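Side-chain contacts in putative neuraminyllactose-binding hemagglutinin homolog (Helicobacter pylori, PDB 3BGH), which is probably an outer-membrane lipoprotein related to the flagellar sheath adhesin HpaA, and may bind neuraminyllactose-type sialylated glycans, although its function is unproven: residues Q67-L72 with Y77-F82; L109-E114 with T184-A189; L134-P139 with E215-V220. All coordinates share one frame; numbering follows the deposited sequence.

Contact 1 of 3, residues Q67-L72 with Y77-F82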
loop_
_atom_site.group_PDB
_atom_site.type_symbol
_atom_site.label_atom_id
_atom_site.label_comp_id
_atom_site.label_asym_id
_atom_site.label_seq_id
_atom_site.Cartn_x
_atom_site.Cartn_y
_atom_site.Cartn_z
ATOM N N GLN A 67 -6.880 -0.699 22.696
ATOM C CA GLN A 67 -5.667 -0.076 23.147
ATOM C C GLN A 67 -5.655 1.446 23.056
ATOM O O GLN A 67 -5.138 2.114 23.937
ATOM C CB GLN A 67 -4.506 -0.645 22.393
ATOM C CG GLN A 67 -4.254 -2.104 22.717
ATOM C CD GLN A 67 -2.800 -2.331 22.976
ATOM O OE1 GLN A 67 -2.036 -2.658 22.056
ATOM N NE2 GLN A 67 -2.377 -2.087 24.222
ATOM N N LEU A 68 -6.204 1.998 21.989
ATOM C CA LEU A 68 -6.277 3.433 21.881
ATOM C C LEU A 68 -7.252 4.008 22.892
ATOM O O LEU A 68 -7.057 5.117 23.370
ATOM C CB LEU A 68 -6.635 3.871 20.473
ATOM C CG LEU A 68 -5.345 4.042 19.708
ATOM C CD1 LEU A 68 -5.648 4.052 18.217
ATOM C CD2 LEU A 68 -4.573 5.335 20.193
ATOM N N SER A 69 -8.311 3.267 23.197
ATOM C CA SER A 69 -9.175 3.664 24.303
ATOM C C SER A 69 -8.381 3.637 25.620
ATOM O O SER A 69 -8.381 4.635 26.341
ATOM C CB SER A 69 -10.445 2.832 24.347
ATOM O OG SER A 69 -11.272 3.169 23.242
ATOM N N SER A 70 -7.634 2.558 25.880
ATOM C CA SER A 70 -6.838 2.443 27.128
ATOM C C SER A 70 -5.787 3.503 27.267
ATOM O O SER A 70 -5.584 4.034 28.360
ATOM C CB SER A 70 -6.147 1.100 27.268
ATOM O OG SER A 70 -7.116 0.118 27.497
ATOM N N PHE A 71 -5.089 3.770 26.166
ATOM C CA PHE A 71 -4.124 4.845 26.113
ATOM C C PHE A 71 -4.788 6.182 26.456
ATOM O O PHE A 71 -4.273 6.948 27.264
ATOM C CB PHE A 71 -3.523 4.933 24.721
ATOM C CG PHE A 71 -2.555 6.048 24.571
ATOM C CD1 PHE A 71 -1.244 5.904 25.019
ATOM C CD2 PHE A 71 -2.949 7.253 23.994
ATOM C CE1 PHE A 71 -0.319 6.954 24.882
ATOM C CE2 PHE A 71 -2.044 8.301 23.857
ATOM C CZ PHE A 71 -0.730 8.152 24.300
ATOM N N LEU A 72 -5.930 6.461 25.841
ATOM C CA LEU A 72 -6.606 7.724 26.058
ATOM C C LEU A 72 -7.073 7.896 27.510
ATOM O O LEU A 72 -6.713 8.862 28.173
ATOM C CB LEU A 72 -7.742 7.896 25.056
ATOM C CG LEU A 72 -7.202 8.159 23.646
ATOM C CD1 LEU A 72 -8.272 7.862 22.648
ATOM C CD2 LEU A 72 -6.647 9.575 23.488
ATOM N N TYR A 77 -8.718 11.243 29.446
ATOM C CA TYR A 77 -9.890 11.528 28.627
ATOM C C TYR A 77 -11.069 10.615 28.907
ATOM O O TYR A 77 -10.917 9.521 29.445
ATOM C CB TYR A 77 -9.521 11.463 27.130
ATOM C CG TYR A 77 -8.394 12.393 26.765
ATOM C CD1 TYR A 77 -8.656 13.679 26.298
ATOM C CD2 TYR A 77 -7.060 11.991 26.889
ATOM C CE1 TYR A 77 -7.625 14.535 25.977
ATOM C CE2 TYR A 77 -6.013 12.862 26.569
ATOM C CZ TYR A 77 -6.316 14.128 26.118
ATOM O OH TYR A 77 -5.303 14.997 25.799
ATOM N N SER A 78 -12.258 11.076 28.551
ATOM C CA SER A 78 -13.391 10.161 28.452
ATOM C C SER A 78 -13.355 9.680 27.010
ATOM O O SER A 78 -13.016 10.446 26.111
ATOM C CB SER A 78 -14.732 10.852 28.730
ATOM O OG SER A 78 -14.573 11.966 29.601
ATOM N N VAL A 79 -13.720 8.424 26.796
ATOM C CA VAL A 79 -13.670 7.840 25.477
ATOM C C VAL A 79 -15.010 7.176 25.154
ATOM O O VAL A 79 -15.467 6.310 25.894
ATOM C CB VAL A 79 -12.539 6.803 25.383
ATOM C CG1 VAL A 79 -12.412 6.307 23.977
ATOM C CG2 VAL A 79 -11.236 7.399 25.838
ATOM N N SER A 80 -15.621 7.592 24.048
ATOM C CA SER A 80 -16.833 6.979 23.542
ATOM C C SER A 80 -16.539 6.264 22.219
ATOM O O SER A 80 -15.936 6.834 21.306
ATOM C CB SER A 80 -17.926 8.022 23.347
ATOM O OG SER A 80 -18.122 8.775 24.535
ATOM N N GLN A 81 -16.990 5.016 22.151
ATOM C CA GLN A 81 -16.682 4.091 21.087
ATOM C C GLN A 81 -17.909 3.866 20.211
ATOM O O GLN A 81 -19.002 3.674 20.719
ATOM C CB GLN A 81 -16.271 2.742 21.680
ATOM C CG GLN A 81 -15.058 2.724 22.563
ATOM C CD GLN A 81 -14.758 1.314 23.040
ATOM O OE1 GLN A 81 -15.629 0.431 23.000
ATOM N NE2 GLN A 81 -13.533 1.080 23.476
ATOM N N PHE A 82 -17.725 3.882 18.899
ATOM C CA PHE A 82 -18.805 3.575 17.961
ATOM C C PHE A 82 -18.200 2.819 16.795
ATOM O O PHE A 82 -16.977 2.805 16.654
ATOM C CB PHE A 82 -19.496 4.866 17.495
ATOM C CG PHE A 82 -20.174 5.625 18.611
ATOM C CD1 PHE A 82 -21.431 5.235 19.078
ATOM C CD2 PHE A 82 -19.544 6.722 19.212
ATOM C CE1 PHE A 82 -22.061 5.927 20.117
ATOM C CE2 PHE A 82 -20.156 7.422 20.247
ATOM C CZ PHE A 82 -21.421 7.023 20.699
#
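In the beta-alpha-beta unit formed by strand 38-48, helix 54-73 and strand 78-82, Ser69, Leu72, Tyr77, Val79 and Gln81 join the last turns of the helix to the strand that follows it. The short axes of 67-72 and 78-82 run nearly antiparallel, at 161° and 8.4 Å apart. Val79 points its side chain at the helix and divides its two methyls: CG2 packs 3.6 Å from Leu72 CB, while CG1, anti to the backbone N (chi1 -174°), lies 3.4 Å from Ser69 OG. That hydroxyl is also reached by the extended Gln81 side chain, whose NE2 donates a nearly straight bond of 3.1 Å to Ser69 OG (169° at the hydrogen), with the oxygen close to the amide plane. Ser69 OG has a weak second bond to Phe65 O, so a buried hydroxyl links its own helix to the strand. At the other end Tyr77 N makes a weak 3.4 Å bond to Leu72 O, and the same carbonyl lies at the ring edge of Tyr77, in the ring plane. Leu72 CD2 is 4.2 Å from Tyr77 CD2, a looser apolar touch. Leu72 and Ser69 also rest on Val39 and Leu41 of the neighbouring parallel strand. Helix packing of this kind over two adjacent parallel strands is typical of the beta-alpha-beta crossover.

Contact 2 of 3, residues L109-E114 with T184-A189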
loop_
_atom_site.group_PDB
_atom_site.type_symbol
_atom_site.label_atom_id
_atom_site.label_comp_id
_atom_site.label_asym_id
_atom_site.label_seq_id
_atom_site.Cartn_x
_atom_site.Cartn_y
_atom_site.Cartn_z
ATOM N N LEU A 109 3.217 -8.848 0.031
ATOM C CA LEU A 109 3.725 -9.400 -1.216
ATOM C C LEU A 109 4.646 -10.552 -0.883
ATOM O O LEU A 109 5.422 -10.500 0.060
ATOM C CB LEU A 109 4.486 -8.342 -1.983
ATOM C CG LEU A 109 3.675 -7.287 -2.733
ATOM C CD1 LEU A 109 2.869 -6.373 -1.811
ATOM C CD2 LEU A 109 4.635 -6.482 -3.538
ATOM N N GLU A 110 4.537 -11.604 -1.673
ATOM C CA GLU A 110 5.237 -12.848 -1.405
ATOM C C GLU A 110 6.305 -13.067 -2.446
ATOM O O GLU A 110 6.163 -12.605 -3.582
ATOM C CB GLU A 110 4.246 -14.028 -1.371
ATOM C CG GLU A 110 3.337 -13.963 -0.139
ATOM C CD GLU A 110 2.346 -15.102 -0.034
ATOM O OE1 GLU A 110 2.127 -15.817 -1.031
ATOM O OE2 GLU A 110 1.775 -15.279 1.070
ATOM N N ASP A 111 7.380 -13.742 -2.028
ATOM C CA ASP A 111 8.363 -14.317 -2.949
ATOM C C ASP A 111 9.143 -13.244 -3.723
ATOM O O ASP A 111 9.163 -13.210 -4.961
ATOM C CB ASP A 111 7.719 -15.366 -3.892
ATOM C CG ASP A 111 7.270 -16.643 -3.156
ATOM O OD1 ASP A 111 7.865 -17.016 -2.120
ATOM O OD2 ASP A 111 6.308 -17.292 -3.616
ATOM N N ILE A 112 9.788 -12.369 -2.963
ATOM C CA ILE A 112 10.717 -11.401 -3.512
ATOM C C ILE A 112 12.111 -11.919 -3.142
ATOM O O ILE A 112 12.330 -12.367 -1.997
ATOM C CB ILE A 112 10.484 -9.999 -2.897
ATOM C CG1 ILE A 112 9.022 -9.591 -3.002
ATOM C CG2 ILE A 112 11.319 -8.965 -3.570
ATOM C CD1 ILE A 112 8.794 -8.125 -2.680
ATOM N N VAL A 113 13.018 -11.880 -4.125
ATOM C CA VAL A 113 14.408 -12.327 -3.977
ATOM C C VAL A 113 15.367 -11.143 -3.781
ATOM O O VAL A 113 15.217 -10.091 -4.388
ATOM C CB VAL A 113 14.838 -13.204 -5.208
ATOM C CG1 VAL A 113 16.342 -13.399 -5.292
ATOM C CG2 VAL A 113 14.135 -14.582 -5.159
ATOM N N GLU A 114 16.344 -11.330 -2.916
ATOM C CA GLU A 114 17.379 -10.353 -2.695
ATOM C C GLU A 114 18.689 -11.064 -3.017
ATOM O O GLU A 114 19.191 -11.887 -2.216
ATOM C CB GLU A 114 17.383 -9.871 -1.228
ATOM C CG GLU A 114 16.197 -9.015 -0.797
ATOM C CD GLU A 114 16.333 -8.505 0.644
ATOM O OE1 GLU A 114 17.067 -9.119 1.468
ATOM O OE2 GLU A 114 15.713 -7.466 0.942
ATOM N N THR A 184 11.325 -20.176 6.857
ATOM C CA THR A 184 9.919 -20.473 7.245
ATOM C C THR A 184 8.916 -20.859 6.097
ATOM O O THR A 184 9.308 -21.444 5.074
ATOM C CB THR A 184 9.309 -19.354 8.213
ATOM O OG1 THR A 184 9.160 -18.099 7.524
ATOM C CG2 THR A 184 10.166 -19.161 9.483
ATOM N N ASP A 185 7.625 -20.590 6.311
ATOM C CA ASP A 185 6.638 -20.514 5.228
ATOM C C ASP A 185 5.863 -19.183 5.328
ATOM O O ASP A 185 6.097 -18.371 6.245
ATOM C CB ASP A 185 5.684 -21.723 5.223
ATOM C CG ASP A 185 4.663 -21.693 6.366
ATOM O OD1 ASP A 185 3.687 -22.492 6.280
ATOM O OD2 ASP A 185 4.838 -20.895 7.332
ATOM N N HIS A 186 4.945 -18.976 4.390
ATOM C CA HIS A 186 4.193 -17.736 4.314
ATOM C C HIS A 186 3.435 -17.318 5.588
ATOM O O HIS A 186 3.636 -16.199 6.060
ATOM C CB HIS A 186 3.295 -17.729 3.075
ATOM C CG HIS A 186 4.045 -17.937 1.797
ATOM N ND1 HIS A 186 5.224 -17.286 1.517
ATOM C CD2 HIS A 186 3.788 -18.726 0.727
ATOM C CE1 HIS A 186 5.664 -17.665 0.330
ATOM N NE2 HIS A 186 4.813 -18.539 -0.170
ATOM N N ASP A 187 2.604 -18.190 6.163
ATOM C CA ASP A 187 1.732 -17.750 7.262
ATOM C C ASP A 187 2.498 -17.282 8.482
ATOM O O ASP A 187 2.098 -16.317 9.130
ATOM C CB ASP A 187 0.640 -18.758 7.613
ATOM C CG ASP A 187 -0.535 -18.684 6.634
ATOM O OD1 ASP A 187 -1.536 -17.947 6.910
ATOM O OD2 ASP A 187 -0.422 -19.336 5.560
ATOM N N GLN A 188 3.631 -17.920 8.736
ATOM C CA GLN A 188 4.555 -17.471 9.767
ATOM C C GLN A 188 5.176 -16.062 9.464
ATOM O O GLN A 188 5.353 -15.228 10.354
ATOM C CB GLN A 188 5.593 -18.582 10.027
ATOM C CG GLN A 188 6.469 -18.432 11.260
ATOM C CD GLN A 188 5.807 -18.818 12.591
ATOM O OE1 GLN A 188 6.467 -18.816 13.638
ATOM N NE2 GLN A 188 4.507 -19.115 12.566
ATOM N N ALA A 189 5.444 -15.783 8.195
ATOM C CA ALA A 189 6.040 -14.523 7.791
ATOM C C ALA A 189 5.015 -13.369 7.908
ATOM O O ALA A 189 5.347 -12.274 8.361
ATOM C CB ALA A 189 6.594 -14.635 6.382
#
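Glu110 lays its carboxylate over one face of the His186 imidazole, the close-packed part of a small surface contact between strand 98-114 and the first turn of helix 186-208. The two flat groups are stacked with their planes only 17° apart, and Glu110 CD sits 3.8 Å above the ring plane, over its centre. The extended chain beyond Glu110 CG carries the carboxylate over the ring, where Glu110 OE2 comes 3.5 Å from His186 CB and Glu110 OE1 lies 3.8 Å from His186 CD2. Asp111 approaches the same ring from its edge instead. Its OD1 is in the ring plane, 3.4 Å from His186 CE1, and its carboxylate is turned 61° from the imidazole.

The two acidic side chains diverge in this way at a G1 beta bulge, in which Asp111 and Ile112 both face Ile125 of the adjacent strand; Asp111 has the left-handed backbone conformation. The bulge also brings Asp111 N to Asp126 OD1, and Asp126 OD2 is hydrogen-bonded to His186 ND1, which should help to hold the ring's rotation. Three carboxylates around the imidazole, those of Glu110, Asp111 and Asp126, would probably favour its protonated form.

The looser side lies at the helix start, where Asp185, at the N-cap position, and Asp187 are both exposed to solvent. Asp187 OD2 stays 6.4 Å from Glu110 OE2, like charges that do not touch. The second subunit also reaches the bulge: Asn135 ND2 of that chain is hydrogen-bonded to Asp111 O.

Contact 3 of 3, residues L134-P139 with E215-V220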
loop_
_atom_site.group_PDB
_atom_site.type_symbol
_atom_site.label_atom_id
_atom_site.label_comp_id
_atom_site.label_asym_id
_atom_site.label_seq_id
_atom_site.Cartn_x
_atom_site.Cartn_y
_atom_site.Cartn_z
ATOM N N LEU A 134 -4.757 8.298 10.259
ATOM C CA LEU A 134 -5.590 8.777 11.350
ATOM C C LEU A 134 -6.184 10.173 11.057
ATOM O O LEU A 134 -5.444 11.143 10.990
ATOM C CB LEU A 134 -4.772 8.794 12.629
ATOM C CG LEU A 134 -5.501 9.162 13.925
ATOM C CD1 LEU A 134 -6.688 8.252 14.138
ATOM C CD2 LEU A 134 -4.544 9.020 15.068
ATOM N N ASN A 135 -7.519 10.266 10.918
ATOM C CA ASN A 135 -8.189 11.574 10.735
ATOM C C ASN A 135 -8.683 12.229 12.029
ATOM O O ASN A 135 -9.301 11.582 12.871
ATOM C CB ASN A 135 -9.312 11.513 9.670
ATOM C CG ASN A 135 -8.805 11.841 8.249
ATOM O OD1 ASN A 135 -7.632 12.133 8.054
ATOM N ND2 ASN A 135 -9.701 11.833 7.268
ATOM N N PHE A 136 -8.393 13.513 12.188
ATOM C CA PHE A 136 -8.874 14.288 13.320
ATOM C C PHE A 136 -10.055 15.117 12.843
ATOM O O PHE A 136 -9.911 15.978 11.981
ATOM C CB PHE A 136 -7.772 15.215 13.887
ATOM C CG PHE A 136 -6.594 14.497 14.484
ATOM C CD1 PHE A 136 -6.268 14.680 15.816
ATOM C CD2 PHE A 136 -5.779 13.677 13.710
ATOM C CE1 PHE A 136 -5.147 14.042 16.368
ATOM C CE2 PHE A 136 -4.660 13.017 14.273
ATOM C CZ PHE A 136 -4.357 13.190 15.587
ATOM N N VAL A 137 -11.226 14.853 13.405
ATOM C CA VAL A 137 -12.468 15.419 12.906
ATOM C C VAL A 137 -13.199 16.240 13.971
ATOM O O VAL A 137 -13.360 15.807 15.123
ATOM C CB VAL A 137 -13.410 14.317 12.352
ATOM C CG1 VAL A 137 -14.657 14.933 11.736
ATOM C CG2 VAL A 137 -12.705 13.432 11.325
ATOM N N GLU A 138 -13.624 17.435 13.564
ATOM C CA GLU A 138 -14.491 18.300 14.366
ATOM C C GLU A 138 -15.928 17.750 14.347
ATOM O O GLU A 138 -16.539 17.627 13.297
ATOM C CB GLU A 138 -14.340 19.775 13.950
ATOM C CG GLU A 138 -15.612 20.588 13.720
ATOM C CD GLU A 138 -16.550 20.673 14.933
ATOM O OE1 GLU A 138 -16.056 20.788 16.076
ATOM O OE2 GLU A 138 -17.787 20.631 14.720
ATOM N N PRO A 139 -16.418 17.325 15.521
ATOM C CA PRO A 139 -17.623 16.484 15.680
ATOM C C PRO A 139 -18.937 17.029 15.122
ATOM O O PRO A 139 -19.739 16.261 14.563
ATOM C CB PRO A 139 -17.718 16.288 17.197
ATOM C CG PRO A 139 -16.294 16.494 17.690
ATOM C CD PRO A 139 -15.753 17.587 16.809
ATOM N N GLU A 215 -3.379 19.568 23.665
ATOM C CA GLU A 215 -3.611 20.897 24.268
ATOM C C GLU A 215 -3.484 21.918 23.165
ATOM O O GLU A 215 -4.274 22.871 23.107
ATOM C CB GLU A 215 -2.596 21.244 25.381
ATOM C CG GLU A 215 -2.523 20.258 26.515
ATOM C CD GLU A 215 -1.880 20.815 27.790
ATOM O OE1 GLU A 215 -0.913 21.618 27.718
ATOM O OE2 GLU A 215 -2.350 20.419 28.882
ATOM N N HIS A 216 -2.489 21.719 22.291
ATOM C CA HIS A 216 -2.323 22.603 21.151
ATOM C C HIS A 216 -3.574 22.553 20.250
ATOM O O HIS A 216 -4.130 23.592 19.893
ATOM C CB HIS A 216 -1.043 22.302 20.377
ATOM C CG HIS A 216 -0.802 23.256 19.245
ATOM N ND1 HIS A 216 -1.466 23.165 18.035
ATOM C CD2 HIS A 216 0.015 24.335 19.149
ATOM C CE1 HIS A 216 -1.064 24.148 17.248
ATOM N NE2 HIS A 216 -0.173 24.876 17.905
ATOM N N TYR A 217 -4.009 21.342 19.903
ATOM C CA TYR A 217 -5.217 21.115 19.122
ATOM C C TYR A 217 -6.409 21.778 19.779
ATOM O O TYR A 217 -7.214 22.384 19.090
ATOM C CB TYR A 217 -5.473 19.612 19.006
ATOM C CG TYR A 217 -6.629 19.244 18.141
ATOM C CD1 TYR A 217 -6.421 18.861 16.813
ATOM C CD2 TYR A 217 -7.932 19.263 18.632
ATOM C CE1 TYR A 217 -7.470 18.507 16.000
ATOM C CE2 TYR A 217 -9.009 18.904 17.820
ATOM C CZ TYR A 217 -8.767 18.525 16.505
ATOM O OH TYR A 217 -9.811 18.173 15.665
ATOM N N GLU A 218 -6.527 21.638 21.108
ATOM C CA GLU A 218 -7.609 22.282 21.894
ATOM C C GLU A 218 -7.595 23.799 21.693
ATOM O O GLU A 218 -8.601 24.390 21.318
ATOM C CB GLU A 218 -7.518 21.913 23.391
ATOM C CG GLU A 218 -8.146 20.553 23.769
ATOM C CD GLU A 218 -7.316 19.702 24.769
ATOM O OE1 GLU A 218 -6.438 20.231 25.510
ATOM O OE2 GLU A 218 -7.547 18.467 24.811
ATOM N N LYS A 219 -6.427 24.404 21.879
ATOM C CA LYS A 219 -6.239 25.825 21.619
ATOM C C LYS A 219 -6.610 26.197 20.177
ATOM O O LYS A 219 -7.304 27.185 19.956
ATOM C CB LYS A 219 -4.802 26.246 21.953
ATOM C CG LYS A 219 -4.616 27.725 22.308
ATOM C CD LYS A 219 -5.279 28.114 23.644
ATOM C CE LYS A 219 -4.337 27.915 24.832
ATOM N NZ LYS A 219 -3.812 26.504 24.955
ATOM N N VAL A 220 -6.178 25.396 19.204
ATOM C CA VAL A 220 -6.448 25.691 17.793
ATOM C C VAL A 220 -7.938 25.719 17.441
ATOM O O VAL A 220 -8.381 26.650 16.776
ATOM C CB VAL A 220 -5.629 24.783 16.825
ATOM C CG1 VAL A 220 -6.213 24.779 15.447
ATOM C CG2 VAL A 220 -4.205 25.256 16.753
#
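With CG anti to the backbone N (chi1 -176°), Tyr217 reaches out from helix 211-223 towards strand 123-137, where Phe136 has its own CG anti to the carbonyl carbon (chi1 -65°). These rotations bring the far half of the tyrosine ring against the base of the phenylalanine. Tyr217 CE1 lies 3.9 Å from Phe136 CB and 4.0 Å from Phe136 CD1, so one ring carbon touches both the methylene and the near side of the other ring. The rings themselves meet obliquely, their centroids 6.0 Å apart and their planes at 41°. The phenol oxygen continues past the methylene towards the strand backbone: Tyr217 OH is 4.0 Å from Phe136 CB and 4.3 Å from Val137 C. These are packing distances.

Neighbours on the sheet pack against both rings. Tyr217 also rests on Leu98 and Ile145, from the strands flanking 123-137, and Phe136 packs on Leu100 and Phe148 and meets the His146 ring edge-to-face. Close by, Glu138 turns its carboxylate to its own loop, where OE2 accepts a hydrogen bond from Ser141 N.

The helix near the C-terminus is thus placed against the end of the sheet by a partly exposed tyrosine set against a buried phenylalanine. With 116 Å² buried and carbon atoms in van der Waals contact, the attachment between these segments depends on dispersion and hydrophobic packing, without the directional restraint of a polar bond.

All three contacts attach a helix to the same mixed sheet, but at different places. Contact 1, partly buried, joins helix 54-73 to an outermost strand and combines apolar packing with one straight and one weak hydrogen bond. Contact 3 is also partly buried and lies about 15 Å from it between centres; the two touch where Tyr77 CE1 comes 4.1 Å from Glu218 OE2, yet contact 3 is aromatic and apolar. Contact 2 is a surface contact on the opposite side of the chain's centre from contacts 1 and 3, about 40 Å from contact 3 between centres, and is made by carboxylates around an imidazole. Contacts 2 and 3 use neighbouring antiparallel strands and successive helices, and their segments alternate along the chain.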